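Local coordinates for 3,6-diketocamphane 1,6-monooxygenase (Pseudomonas putida, PDB 4UWM), which catalyses the FMNH2- and O2-dependent Baeyer-Villiger oxidation of a diketocamphane to a lactone in (-)-camphor degradation, acting as a homodimer that binds FMN, at residues M1-T5 with A370-L375; S48-E52 with Y279-Y284; P57-I61 with F73-H78; F224-D228 with G297-D301. All blocks are in the same frame, centred on the assembly; numbering follows the deposited sequence.

Contact 1 of 4, residues M1-T5 with A370-L375; sequences MAMET and APKILL
The extended N-terminus, entering strand 4-9 at Glu4, runs antiparallel to the chain leaving helix 356-369, which makes a 3-10 turn at 370-372 (Ile373 N to Ala370 O, 3.0 Å) before extending. Ala2 and Leu374 form a single bridge as a non-hydrogen-bonded pair, CA-CA 4.4 Å. It is flanked by Met3 N to Ile373 O (2.8 Å, nearly linear) and Leu375 N to Met1 O (3.3 Å). Met3 points toward the partner with chi1 t, chi2 t and chi3 p, which bends CE back to Ala370 CB at 3.8 Å; its CB lies 4.2 Å from Ile373 CG2. Ile373 (m, chi2 -75°) packs its side chain on Ile331 and Phe335 of helix 324-338. Ala370 CB also sits 3.3 Å from Thr5 OG1 (chi1 m) and 3.5 Å from Met3 O. Leu374 (m, t) brings CD2 within 4.2 Å of Ala2 N, whereas Met1 points away and is poorly ordered. This clasp joins the two chain ends at the N-terminal rim of the TIM barrel. Polar bonding across the segments is backbone to backbone, and the side chains add apolar contact through Met3, Ala370 and Ile373, without charge pairing.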
loop_
_atom_site.group_PDB
_atom_site.type_symbol
_atom_site.label_atom_id
_atom_site.label_comp_id
_atom_site.label_asym_id
_atom_site.label_seq_id
_atom_site.Cartn_x
_atom_site.Cartn_y
_atom_site.Cartn_z
ATOM N N MET A 1 5.934 -14.104 31.483
ATOM C CA MET A 1 6.418 -15.172 30.558
ATOM C C MET A 1 7.788 -14.801 29.972
ATOM O O MET A 1 8.524 -13.985 30.548
ATOM C CB MET A 1 5.389 -15.438 29.444
ATOM C CG MET A 1 3.967 -15.737 29.923
ATOM S SD MET A 1 3.747 -17.334 30.743
ATOM C CE MET A 1 1.979 -17.331 31.046
ATOM N N ALA A 2 8.127 -15.404 28.833
ATOM C CA ALA A 2 9.414 -15.172 28.182
ATOM C C ALA A 2 9.461 -13.837 27.427
ATOM O O ALA A 2 8.429 -13.319 26.988
ATOM C CB ALA A 2 9.754 -16.334 27.249
ATOM N N MET A 3 10.663 -13.277 27.311
ATOM C CA MET A 3 10.937 -12.153 26.411
ATOM C C MET A 3 10.698 -12.640 24.979
ATOM O O MET A 3 11.112 -13.754 24.624
ATOM C CB MET A 3 12.386 -11.689 26.578
ATOM C CG MET A 3 12.787 -10.480 25.743
ATOM S SD MET A 3 14.568 -10.282 25.570
ATOM C CE MET A 3 14.968 -11.730 24.587
ATOM N N GLU A 4 10.006 -11.828 24.175
ATOM C CA GLU A 4 9.721 -12.205 22.788
ATOM C C GLU A 4 10.868 -11.802 21.870
ATOM O O GLU A 4 11.645 -10.899 22.215
ATOM C CB GLU A 4 8.415 -11.564 22.304
ATOM C CG GLU A 4 7.149 -12.053 22.982
ATOM C CD GLU A 4 6.746 -13.478 22.601
ATOM O OE1 GLU A 4 7.349 -14.080 21.693
ATOM O OE2 GLU A 4 5.805 -14.010 23.216
ATOM N N THR A 5 10.974 -12.475 20.715
ATOM C CA THR A 5 11.879 -12.048 19.649
ATOM C C THR A 5 11.080 -11.259 18.585
ATOM O O THR A 5 9.990 -11.676 18.186
ATOM C CB THR A 5 12.608 -13.240 18.980
ATOM O OG1 THR A 5 13.270 -14.016 19.981
ATOM C CG2 THR A 5 13.691 -12.754 17.988
ATOM N N ALA A 370 15.891 -16.547 23.483
ATOM C CA ALA A 370 14.817 -15.773 24.095
ATOM C C ALA A 370 13.899 -16.561 25.040
ATOM O O ALA A 370 13.483 -16.012 26.059
ATOM C CB ALA A 370 14.008 -15.016 23.038
ATOM N N PRO A 371 13.575 -17.831 24.717
ATOM C CA PRO A 371 12.737 -18.590 25.656
ATOM C C PRO A 371 13.318 -18.696 27.076
ATOM O O PRO A 371 12.571 -18.894 28.030
ATOM C CB PRO A 371 12.676 -19.975 25.017
ATOM C CG PRO A 371 12.803 -19.701 23.560
ATOM C CD PRO A 371 13.828 -18.606 23.487
ATOM N N LYS A 372 14.633 -18.536 27.202
ATOM C CA LYS A 372 15.302 -18.633 28.498
ATOM C C LYS A 372 15.270 -17.336 29.284
ATOM O O LYS A 372 15.409 -17.346 30.501
ATOM C CB LYS A 372 16.746 -19.121 28.339
ATOM C CG LYS A 372 16.931 -20.599 28.651
ATOM C CD LYS A 372 16.773 -21.480 27.422
ATOM C CE LYS A 372 18.126 -21.950 26.913
ATOM N NZ LYS A 372 18.014 -22.667 25.613
ATOM N N ILE A 373 15.085 -16.213 28.594
ATOM C CA ILE A 373 15.040 -14.912 29.267
ATOM C C ILE A 373 13.616 -14.613 29.729
ATOM O O ILE A 373 12.723 -14.390 28.910
ATOM C CB ILE A 373 15.568 -13.756 28.378
ATOM C CG1 ILE A 373 16.935 -14.094 27.758
ATOM C CG2 ILE A 373 15.600 -12.447 29.159
ATOM C CD1 ILE A 373 18.121 -14.017 28.701
ATOM N N LEU A 374 13.402 -14.632 31.042
ATOM C CA LEU A 374 12.083 -14.337 31.615
ATOM C C LEU A 374 12.035 -12.889 32.085
ATOM O O LEU A 374 13.070 -12.303 32.410
ATOM C CB LEU A 374 11.753 -15.292 32.774
ATOM C CG LEU A 374 11.739 -16.810 32.538
ATOM C CD1 LEU A 374 11.642 -17.540 33.869
ATOM C CD2 LEU A 374 10.616 -17.250 31.602
ATOM N N LEU A 375 10.839 -12.310 32.121
ATOM C CA LEU A 375 10.707 -10.920 32.545
ATOM C C LEU A 375 10.250 -10.779 34.001
ATOM O O LEU A 375 9.143 -11.205 34.347
ATOM C CB LEU A 375 9.768 -10.152 31.616
ATOM C CG LEU A 375 10.156 -8.702 31.297
ATOM C CD1 LEU A 375 9.197 -8.170 30.255
ATOM C CD2 LEU A 375 10.173 -7.779 32.510
#

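Contact 2 of 4, residues S48-E52 with Y279-Y284; sequences SQIWE and YCFERY
Residues 48-52 form an irregular loop between strand 40-43 and helix 57-65, with Trp51 near helical angles (-66/-42) and Glu52 extended (-95/86). Residues 279-284 are a piece of helix 276-291 that widens into a pi-type turn at 281-284, Tyr284 lying at -122/-61; Arg283 N binds Tyr279 O (2.9 Å) and Tyr284 N binds Cys280 O (2.8 Å). The backbones stay apart, the closest CA pair being Trp51 and Tyr284 at 8.6 Å, and side chains bridge the gap. Trp51 (m, chi2 83°) reaches to the helix and lays its five-membered ring on the Tyr284 ring (t, chi2 53°) in an offset stack, centroids 3.9 Å apart and planes at 13°. Over the same indole, Cys280 SG (chi1 t) makes a sulfur-aromatic contact, 4.1 Å from the six-membered-ring centroid. In this TIM barrel of the bacterial luciferase family, the contact ties a beta-alpha loop to a helix beyond the C-terminal ends of the strands, at the dimer interface: Trp51 NE1 donates to Gln182 of the second subunit, and Arg283 NH2 forms a salt bridge to Glu181 of that subunit. At the indole edge, Trp51 CH2 meets Tyr279 CE2 at 3.7 Å and Trp51 CZ2 meets Arg283 CD at 4.1 Å. Tyr284 OH donates to Glu52 OE2 (2.6 Å); Glu52 OE1 in turn accepts from Gln49 NE2 at 3.2 Å.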
loop_
_atom_site.group_PDB
_atom_site.type_symbol
_atom_site.label_atom_id
_atom_site.label_comp_id
_atom_site.label_asym_id
_atom_site.label_seq_id
_atom_site.Cartn_x
_atom_site.Cartn_y
_atom_site.Cartn_z
ATOM N N SER A 48 13.437 9.629 1.382
ATOM C CA SER A 48 14.650 10.320 0.857
ATOM C C SER A 48 15.987 9.592 1.029
ATOM O O SER A 48 17.019 10.109 0.576
ATOM C CB SER A 48 14.768 11.722 1.493
ATOM O OG SER A 48 14.963 11.590 2.893
ATOM N N GLN A 49 15.974 8.410 1.653
ATOM C CA GLN A 49 17.218 7.693 2.043
ATOM C C GLN A 49 17.612 6.570 1.090
ATOM O O GLN A 49 16.761 6.009 0.415
ATOM C CB GLN A 49 17.082 7.129 3.453
ATOM C CG GLN A 49 17.026 8.206 4.548
ATOM C CD GLN A 49 18.348 8.934 4.690
ATOM O OE1 GLN A 49 18.479 10.079 4.280
ATOM N NE2 GLN A 49 19.348 8.251 5.250
ATOM N N ILE A 50 18.890 6.200 1.085
ATOM C CA ILE A 50 19.385 5.138 0.189
ATOM C C ILE A 50 19.346 3.754 0.812
ATOM O O ILE A 50 18.767 2.841 0.232
ATOM C CB ILE A 50 20.827 5.426 -0.330
ATOM C CG1 ILE A 50 20.875 6.748 -1.100
ATOM C CG2 ILE A 50 21.355 4.264 -1.191
ATOM C CD1 ILE A 50 20.153 6.736 -2.423
ATOM N N TRP A 51 20.003 3.589 1.958
ATOM C CA TRP A 51 20.012 2.317 2.659
ATOM C C TRP A 51 18.617 1.969 3.180
ATOM O O TRP A 51 18.191 0.811 3.085
ATOM C CB TRP A 51 20.997 2.325 3.836
ATOM C CG TRP A 51 22.472 2.282 3.497
ATOM C CD1 TRP A 51 23.262 3.334 3.151
ATOM C CD2 TRP A 51 23.337 1.123 3.540
ATOM N NE1 TRP A 51 24.568 2.909 2.972
ATOM C CE2 TRP A 51 24.639 1.560 3.201
ATOM C CE3 TRP A 51 23.139 -0.223 3.842
ATOM C CZ2 TRP A 51 25.735 0.684 3.134
ATOM C CZ3 TRP A 51 24.242 -1.108 3.774
ATOM C CH2 TRP A 51 25.511 -0.643 3.417
ATOM N N GLU A 52 17.917 2.973 3.722
ATOM C CA GLU A 52 16.592 2.753 4.287
ATOM C C GLU A 52 15.603 3.095 3.174
ATOM O O GLU A 52 15.140 4.223 3.062
ATOM C CB GLU A 52 16.382 3.626 5.530
ATOM C CG GLU A 52 17.514 3.529 6.566
ATOM C CD GLU A 52 18.650 4.532 6.375
ATOM O OE1 GLU A 52 18.794 5.114 5.286
ATOM O OE2 GLU A 52 19.445 4.718 7.338
ATOM N N TYR A 279 29.862 -4.724 7.275
ATOM C CA TYR A 279 29.909 -3.882 6.075
ATOM C C TYR A 279 29.073 -2.592 6.216
ATOM O O TYR A 279 29.540 -1.484 5.907
ATOM C CB TYR A 279 29.474 -4.665 4.815
ATOM C CG TYR A 279 29.531 -3.821 3.567
ATOM C CD1 TYR A 279 30.750 -3.551 2.936
ATOM C CD2 TYR A 279 28.376 -3.236 3.043
ATOM C CE1 TYR A 279 30.811 -2.742 1.807
ATOM C CE2 TYR A 279 28.430 -2.429 1.922
ATOM C CZ TYR A 279 29.650 -2.194 1.303
ATOM O OH TYR A 279 29.700 -1.401 0.187
ATOM N N CYS A 280 27.834 -2.752 6.676
ATOM C CA CYS A 280 26.913 -1.613 6.824
ATOM C C CYS A 280 27.468 -0.634 7.862
ATOM O O CYS A 280 27.576 0.566 7.606
ATOM C CB CYS A 280 25.534 -2.108 7.255
ATOM S SG CYS A 280 24.334 -0.770 7.488
ATOM N N PHE A 281 27.846 -1.164 9.022
ATOM C CA PHE A 281 28.431 -0.341 10.087
ATOM C C PHE A 281 29.684 0.399 9.669
ATOM O O PHE A 281 29.785 1.596 9.891
ATOM C CB PHE A 281 28.672 -1.155 11.354
ATOM C CG PHE A 281 27.476 -1.213 12.256
ATOM C CD1 PHE A 281 27.267 -0.225 13.207
ATOM C CD2 PHE A 281 26.539 -2.230 12.130
ATOM C CE1 PHE A 281 26.162 -0.262 14.040
ATOM C CE2 PHE A 281 25.428 -2.272 12.957
ATOM C CZ PHE A 281 25.241 -1.287 13.916
ATOM N N GLU A 282 30.623 -0.305 9.045
ATOM C CA GLU A 282 31.873 0.310 8.572
ATOM C C GLU A 282 31.654 1.374 7.514
ATOM O O GLU A 282 32.270 2.442 7.565
ATOM C CB GLU A 282 32.789 -0.761 7.982
ATOM C CG GLU A 282 34.259 -0.409 7.979
ATOM C CD GLU A 282 34.904 -0.754 9.297
ATOM O OE1 GLU A 282 34.794 0.063 10.233
ATOM O OE2 GLU A 282 35.486 -1.854 9.399
ATOM N N ARG A 283 30.794 1.088 6.536
ATOM C CA ARG A 283 30.621 2.007 5.418
ATOM C C ARG A 283 29.676 3.160 5.711
ATOM O O ARG A 283 29.862 4.267 5.191
ATOM C CB ARG A 283 30.152 1.273 4.164
ATOM C CG ARG A 283 30.018 2.199 2.969
ATOM C CD ARG A 283 29.534 1.494 1.717
ATOM N NE ARG A 283 29.141 2.467 0.701
ATOM C CZ ARG A 283 28.576 2.160 -0.461
ATOM N NH1 ARG A 283 28.336 0.887 -0.779
ATOM N NH2 ARG A 283 28.270 3.129 -1.309
ATOM N N TYR A 284 28.656 2.894 6.522
ATOM C CA TYR A 284 27.507 3.796 6.614
ATOM C C TYR A 284 27.274 4.302 8.033
ATOM O O TYR A 284 27.334 5.502 8.274
ATOM C CB TYR A 284 26.229 3.091 6.064
ATOM C CG TYR A 284 24.951 3.915 6.177
ATOM C CD1 TYR A 284 24.884 5.208 5.665
ATOM C CD2 TYR A 284 23.801 3.379 6.760
ATOM C CE1 TYR A 284 23.721 5.957 5.755
ATOM C CE2 TYR A 284 22.634 4.128 6.866
ATOM C CZ TYR A 284 22.603 5.411 6.355
ATOM O OH TYR A 284 21.454 6.166 6.439
#

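Contact 3 of 4, residues P57-I61 with F73-H78; sequences PELLI and FAPMAH. With FMN (flavin mononucleotide), chain C.
Ile61, Phe73 and His78 bury most of this contact, in which helix 57-61 packs antiparallel on strand 73-75 (axes 8.5 Å apart, directions at 167°). The CA register pairs Ile61 with Phe73 (6.5 Å) and Pro57 with Pro75 (5.8 Å), and no hydrogen bond crosses. Ile61 (m, t) lies along the strand from Phe73 to Pro75: CG2 rests 3.6 Å from Phe73 CB, while CD1 reaches Pro75 CD at 3.8 Å. Phe73 directs CB toward the helix with chi1 m, and its side chain also meets Ala30 of helix 19-35. Past the break in strand 72-79, His78 (m, chi2 -46°) swings its ring back to Pro57 and Glu58, where CE1 lies 4.1 Å from Pro57 CG and 3.4 Å from Glu58 OE1 at the ring edge; its ND1 is hydrogen-bonded to Glu45. Glu58 adopts chi1 p and binds Asn56 through OE2. Pro57 CG and Pro75 CB complete the apolar seam at 4.0 Å. Between Pro75 and His78 the strand is interrupted by a cis peptide joining Met76 to Ala77, and Met76 O turns to accept from FMN N3 at 2.9 Å, while also hydrogen-bonded to Ser44 OG. Helix 57-65 thus packs within the beta-alpha-beta crossover from strand 40-43 to strand 72-79 of the TIM barrel, and the non-prolyl cis peptide at the flavin, as in bacterial luciferase, belongs to the FMN site.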
loop_
_atom_site.group_PDB
_atom_site.type_symbol
_atom_site.label_atom_id
_atom_site.label_comp_id
_atom_site.label_asym_id
_atom_site.label_seq_id
_atom_site.Cartn_x
_atom_site.Cartn_y
_atom_site.Cartn_z
ATOM N N PRO A 57 5.860 1.005 3.879
ATOM C CA PRO A 57 5.939 -0.278 4.574
ATOM C C PRO A 57 4.650 -1.087 4.459
ATOM O O PRO A 57 4.710 -2.312 4.496
ATOM C CB PRO A 57 6.210 0.125 6.041
ATOM C CG PRO A 57 5.841 1.598 6.128
ATOM C CD PRO A 57 6.221 2.131 4.770
ATOM N N GLU A 58 3.504 -0.415 4.295
ATOM C CA GLU A 58 2.222 -1.122 4.203
ATOM C C GLU A 58 2.141 -2.044 2.969
ATOM O O GLU A 58 1.413 -3.065 2.992
ATOM C CB GLU A 58 1.030 -0.121 4.265
ATOM C CG GLU A 58 0.828 0.717 2.995
ATOM C CD GLU A 58 1.715 1.948 2.870
ATOM O OE1 GLU A 58 2.657 2.152 3.679
ATOM O OE2 GLU A 58 1.444 2.775 1.967
ATOM N N LEU A 59 2.861 -1.699 1.883
ATOM C CA LEU A 59 2.888 -2.575 0.697
ATOM C C LEU A 59 3.532 -3.929 1.005
ATOM O O LEU A 59 3.032 -4.990 0.575
ATOM C CB LEU A 59 3.609 -1.915 -0.498
ATOM C CG LEU A 59 3.053 -0.624 -1.102
ATOM C CD1 LEU A 59 3.691 -0.334 -2.464
ATOM C CD2 LEU A 59 1.565 -0.653 -1.259
ATOM N N LEU A 60 4.615 -3.889 1.758
ATOM C CA LEU A 60 5.327 -5.106 2.119
ATOM C C LEU A 60 4.500 -5.923 3.115
ATOM O O LEU A 60 4.383 -7.143 2.991
ATOM C CB LEU A 60 6.682 -4.746 2.710
ATOM C CG LEU A 60 7.530 -5.895 3.268
ATOM C CD1 LEU A 60 7.699 -7.010 2.233
ATOM C CD2 LEU A 60 8.864 -5.347 3.741
ATOM N N ILE A 61 3.892 -5.234 4.084
ATOM C CA ILE A 61 3.009 -5.903 5.056
ATOM C C ILE A 61 1.865 -6.616 4.331
ATOM O O ILE A 61 1.586 -7.796 4.585
ATOM C CB ILE A 61 2.436 -4.906 6.085
ATOM C CG1 ILE A 61 3.545 -4.331 6.972
ATOM C CG2 ILE A 61 1.352 -5.590 6.921
ATOM C CD1 ILE A 61 3.142 -3.171 7.897
ATOM N N PHE A 73 2.545 -7.546 12.323
ATOM C CA PHE A 73 3.274 -6.513 11.557
ATOM C C PHE A 73 3.009 -5.115 12.082
ATOM O O PHE A 73 1.917 -4.847 12.566
ATOM C CB PHE A 73 2.864 -6.557 10.090
ATOM C CG PHE A 73 3.237 -7.818 9.390
ATOM C CD1 PHE A 73 4.507 -7.968 8.834
ATOM C CD2 PHE A 73 2.315 -8.840 9.244
ATOM C CE1 PHE A 73 4.850 -9.129 8.164
ATOM C CE2 PHE A 73 2.653 -10.013 8.560
ATOM C CZ PHE A 73 3.925 -10.161 8.031
ATOM N N ALA A 74 3.993 -4.226 11.971
ATOM C CA ALA A 74 3.783 -2.823 12.272
ATOM C C ALA A 74 4.616 -1.952 11.364
ATOM O O ALA A 74 5.827 -2.169 11.239
ATOM C CB ALA A 74 4.134 -2.513 13.733
ATOM N N PRO A 75 3.988 -0.927 10.758
ATOM C CA PRO A 75 4.818 0.145 10.237
ATOM C C PRO A 75 5.491 0.837 11.413
ATOM O O PRO A 75 4.840 1.107 12.451
ATOM C CB PRO A 75 3.799 1.083 9.533
ATOM C CG PRO A 75 2.521 0.832 10.245
ATOM C CD PRO A 75 2.543 -0.627 10.653
ATOM N N MET A 76 6.779 1.121 11.279
ATOM C CA MET A 76 7.550 1.716 12.369
ATOM C C MET A 76 8.519 2.771 11.847
ATOM O O MET A 76 9.740 2.522 11.725
ATOM C CB MET A 76 8.297 0.625 13.151
ATOM C CG MET A 76 8.930 1.102 14.461
ATOM S SD MET A 76 7.685 1.749 15.597
ATOM C CE MET A 76 6.712 0.259 15.878
ATOM N N ALA A 77 8.018 3.968 11.539
ATOM C CA ALA A 77 6.626 4.404 11.781
ATOM C C ALA A 77 6.004 5.025 10.535
ATOM O O ALA A 77 6.711 5.599 9.691
ATOM C CB ALA A 77 6.640 5.457 12.886
ATOM N N HIS A 78 4.678 4.987 10.430
ATOM C CA HIS A 78 4.030 5.899 9.475
ATOM C C HIS A 78 4.293 7.336 9.895
ATOM O O HIS A 78 4.114 7.692 11.068
ATOM C CB HIS A 78 2.517 5.650 9.416
ATOM C CG HIS A 78 2.119 4.465 8.603
ATOM N ND1 HIS A 78 2.645 4.204 7.352
ATOM C CD2 HIS A 78 1.185 3.507 8.827
ATOM C CE1 HIS A 78 2.069 3.111 6.861
ATOM N NE2 HIS A 78 1.198 2.656 7.744
HETATM N N1 FMN C . 12.262 6.191 14.140
HETATM C C2 FMN C . 11.249 5.336 13.818
HETATM O O2 FMN C . 10.070 5.749 13.833
HETATM N N3 FMN C . 11.461 4.050 13.484
HETATM C C4 FMN C . 12.688 3.515 13.445
HETATM O O4 FMN C . 12.827 2.315 13.132
HETATM C C4A FMN C . 13.858 4.376 13.779
HETATM N N5 FMN C . 15.128 3.913 13.756
HETATM C C5A FMN C . 16.181 4.712 14.064
HETATM C C6 FMN C . 17.480 4.197 14.034
HETATM C C7 FMN C . 18.574 5.004 14.347
HETATM C C7M FMN C . 19.969 4.429 14.309
HETATM C C8 FMN C . 18.344 6.431 14.717
HETATM C C8M FMN C . 19.485 7.347 15.064
HETATM C C9 FMN C . 17.051 6.945 14.748
HETATM C C9A FMN C . 15.954 6.144 14.439
HETATM N N10 FMN C . 14.632 6.662 14.474
HETATM C C10 FMN C . 13.562 5.791 14.141
HETATM C "C1'" FMN C . 14.387 8.075 14.821
HETATM C "C2'" FMN C . 14.027 8.245 16.289
HETATM O "O2'" FMN C . 13.021 7.287 16.613
HETATM C "C3'" FMN C . 13.502 9.653 16.560
HETATM O "O3'" FMN C . 14.599 10.474 16.983
HETATM C "C4'" FMN C . 12.388 9.626 17.611
HETATM O "O4'" FMN C . 11.153 9.214 17.011
HETATM C "C5'" FMN C . 12.198 10.959 18.325
HETATM O "O5'" FMN C . 12.957 10.856 19.522
HETATM P P FMN C . 12.821 11.862 20.759
HETATM O O1P FMN C . 11.376 12.225 20.895
HETATM O O2P FMN C . 13.329 10.984 21.863
HETATM O O3P FMN C . 13.723 13.002 20.375
#

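Contact 4 of 4, residues F224-D228 with G297-D301; sequences FSGLD and GYAKD
A polar loop-to-helix contact at the C-terminal end of the TIM barrel joins the beta-alpha turn between strand 219-223 and helix 227-244 to the short helix 296-302. Close approach depends on two glycines, Gly226 and Gly297, whose CA atoms are 4.5 Å apart. Gly226, at the N-cap position, has angles of 128/158, where a CB would jam against the preceding carbonyl; on Gly297, a helical residue at -62/-42, a CB would clash with Ser225 O. Tyr298 (m, chi2 -46°) reaches along the loop so that OH donates to Phe224 O at 2.7 Å and CE1 lies 4.0 Å from Phe224 CD2. Ser225 O sits over one face of the Tyr298 ring and accepts from water 1 (2.7 Å), which in turn accepts from Tyr298 N (3.0 Å). Ser225 CB points away from the helix, and the side chain touches Phe203, an FMN-binding residue. At the surface, Lys300 NZ forms a salt bridge with Asp228 OD2 (2.9 Å). Asp301 (m, chi2 -14°) uses both carboxylate oxygens at the positive end of helix 227-244: OD2 accepts from Leu227 N at 2.8 Å, and OD1 accepts from water 2 at 2.8 Å, which accepts from Asp228 N at 3.1 Å.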
loop_
_atom_site.group_PDB
_atom_site.type_symbol
_atom_site.label_atom_id
_atom_site.label_comp_id
_atom_site.label_asym_id
_atom_site.label_seq_id
_atom_site.Cartn_x
_atom_site.Cartn_y
_atom_site.Cartn_z
ATOM N N PHE A 224 18.606 0.737 21.254
ATOM C CA PHE A 224 19.611 0.648 22.325
ATOM C C PHE A 224 20.799 1.532 22.033
ATOM O O PHE A 224 21.438 1.394 20.987
ATOM C CB PHE A 224 20.089 -0.773 22.591
ATOM C CG PHE A 224 21.065 -0.867 23.738
ATOM C CD1 PHE A 224 20.641 -0.651 25.047
ATOM C CD2 PHE A 224 22.403 -1.166 23.511
ATOM C CE1 PHE A 224 21.533 -0.738 26.109
ATOM C CE2 PHE A 224 23.303 -1.249 24.567
ATOM C CZ PHE A 224 22.868 -1.035 25.866
ATOM N N SER A 225 21.075 2.449 22.959
ATOM C CA SER A 225 22.143 3.424 22.785
ATOM C C SER A 225 23.018 3.574 24.038
ATOM O O SER A 225 23.767 4.541 24.158
ATOM C CB SER A 225 21.561 4.777 22.348
ATOM O OG SER A 225 20.936 5.442 23.427
ATOM N N GLY A 226 22.928 2.603 24.951
ATOM C CA GLY A 226 23.646 2.652 26.231
ATOM C C GLY A 226 22.723 2.432 27.423
ATOM O O GLY A 226 21.504 2.634 27.322
ATOM N N LEU A 227 23.301 2.020 28.554
ATOM C CA LEU A 227 22.530 1.663 29.755
ATOM C C LEU A 227 21.761 2.838 30.358
ATOM O O LEU A 227 20.619 2.681 30.793
ATOM C CB LEU A 227 23.440 1.046 30.827
ATOM C CG LEU A 227 24.160 -0.282 30.568
ATOM C CD1 LEU A 227 25.144 -0.572 31.695
ATOM C CD2 LEU A 227 23.170 -1.428 30.417
ATOM N N ASP A 228 22.390 4.011 30.383
ATOM C CA ASP A 228 21.787 5.187 31.000
ATOM C C ASP A 228 20.529 5.626 30.259
ATOM O O ASP A 228 19.472 5.798 30.876
ATOM C CB ASP A 228 22.794 6.342 31.097
ATOM C CG ASP A 228 23.933 6.050 32.072
ATOM O OD1 ASP A 228 23.721 5.305 33.056
ATOM O OD2 ASP A 228 25.045 6.571 31.847
ATOM N N GLY A 297 27.246 6.948 24.858
ATOM C CA GLY A 297 26.644 6.052 25.839
ATOM C C GLY A 297 27.376 4.724 25.895
ATOM O O GLY A 297 27.624 4.187 26.979
ATOM N N TYR A 298 27.728 4.193 24.724
ATOM C CA TYR A 298 28.474 2.933 24.645
ATOM C C TYR A 298 29.883 3.088 25.239
ATOM O O TYR A 298 30.364 2.197 25.931
ATOM C CB TYR A 298 28.610 2.452 23.198
ATOM C CG TYR A 298 27.330 2.288 22.393
ATOM C CD1 TYR A 298 26.210 1.635 22.921
ATOM C CD2 TYR A 298 27.267 2.744 21.069
ATOM C CE1 TYR A 298 25.057 1.475 22.157
ATOM C CE2 TYR A 298 26.126 2.587 20.300
ATOM C CZ TYR A 298 25.027 1.957 20.849
ATOM O OH TYR A 298 23.909 1.812 20.070
ATOM N N ALA A 299 30.529 4.216 24.936
ATOM C CA ALA A 299 31.869 4.526 25.422
ATOM C C ALA A 299 31.868 4.702 26.939
ATOM O O ALA A 299 32.696 4.111 27.642
ATOM C CB ALA A 299 32.404 5.772 24.738
ATOM N N LYS A 300 30.919 5.498 27.432
ATOM C CA LYS A 300 30.716 5.680 28.864
ATOM C C LYS A 300 30.561 4.328 29.545
ATOM O O LYS A 300 31.188 4.076 30.567
ATOM C CB LYS A 300 29.488 6.553 29.140
ATOM C CG LYS A 300 29.611 7.427 30.382
ATOM C CD LYS A 300 28.400 7.308 31.298
ATOM C CE LYS A 300 28.412 5.982 32.049
ATOM N NZ LYS A 300 27.484 5.971 33.209
ATOM N N ASP A 301 29.747 3.454 28.957
ATOM C CA ASP A 301 29.458 2.137 29.530
ATOM C C ASP A 301 30.686 1.250 29.684
ATOM O O ASP A 301 30.825 0.565 30.691
ATOM C CB ASP A 301 28.397 1.398 28.704
ATOM C CG ASP A 301 26.983 1.897 28.973
ATOM O OD1 ASP A 301 26.763 2.616 29.971
ATOM O OD2 ASP A 301 26.080 1.558 28.187
HETATM O O HOH W 1 25.906 5.418 22.688
HETATM O O HOH W 2 25.217 4.900 29.320
#

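Contact 1 closes the chain at the N-terminal rim of the barrel, away from the flavin, its centre 31, 25 and 23 Å from those of contacts 2, 3 and 4. Contacts 2 and 4 lie beyond the C-terminal ends of the strands, and contact 3 runs along strand 72-79 to the flavin. Contact 3 bonds FMN directly, whereas Glu52 of contact 2 and Tyr298 of contact 4 each bring a side chain to about 7 Å from it. Contacts 2 and 4 use successive helices, 276-291 and 296-302, and their nearest atoms are about 7 Å apart. Contacts 2 and 3, centres 20 Å apart, both touch the second subunit.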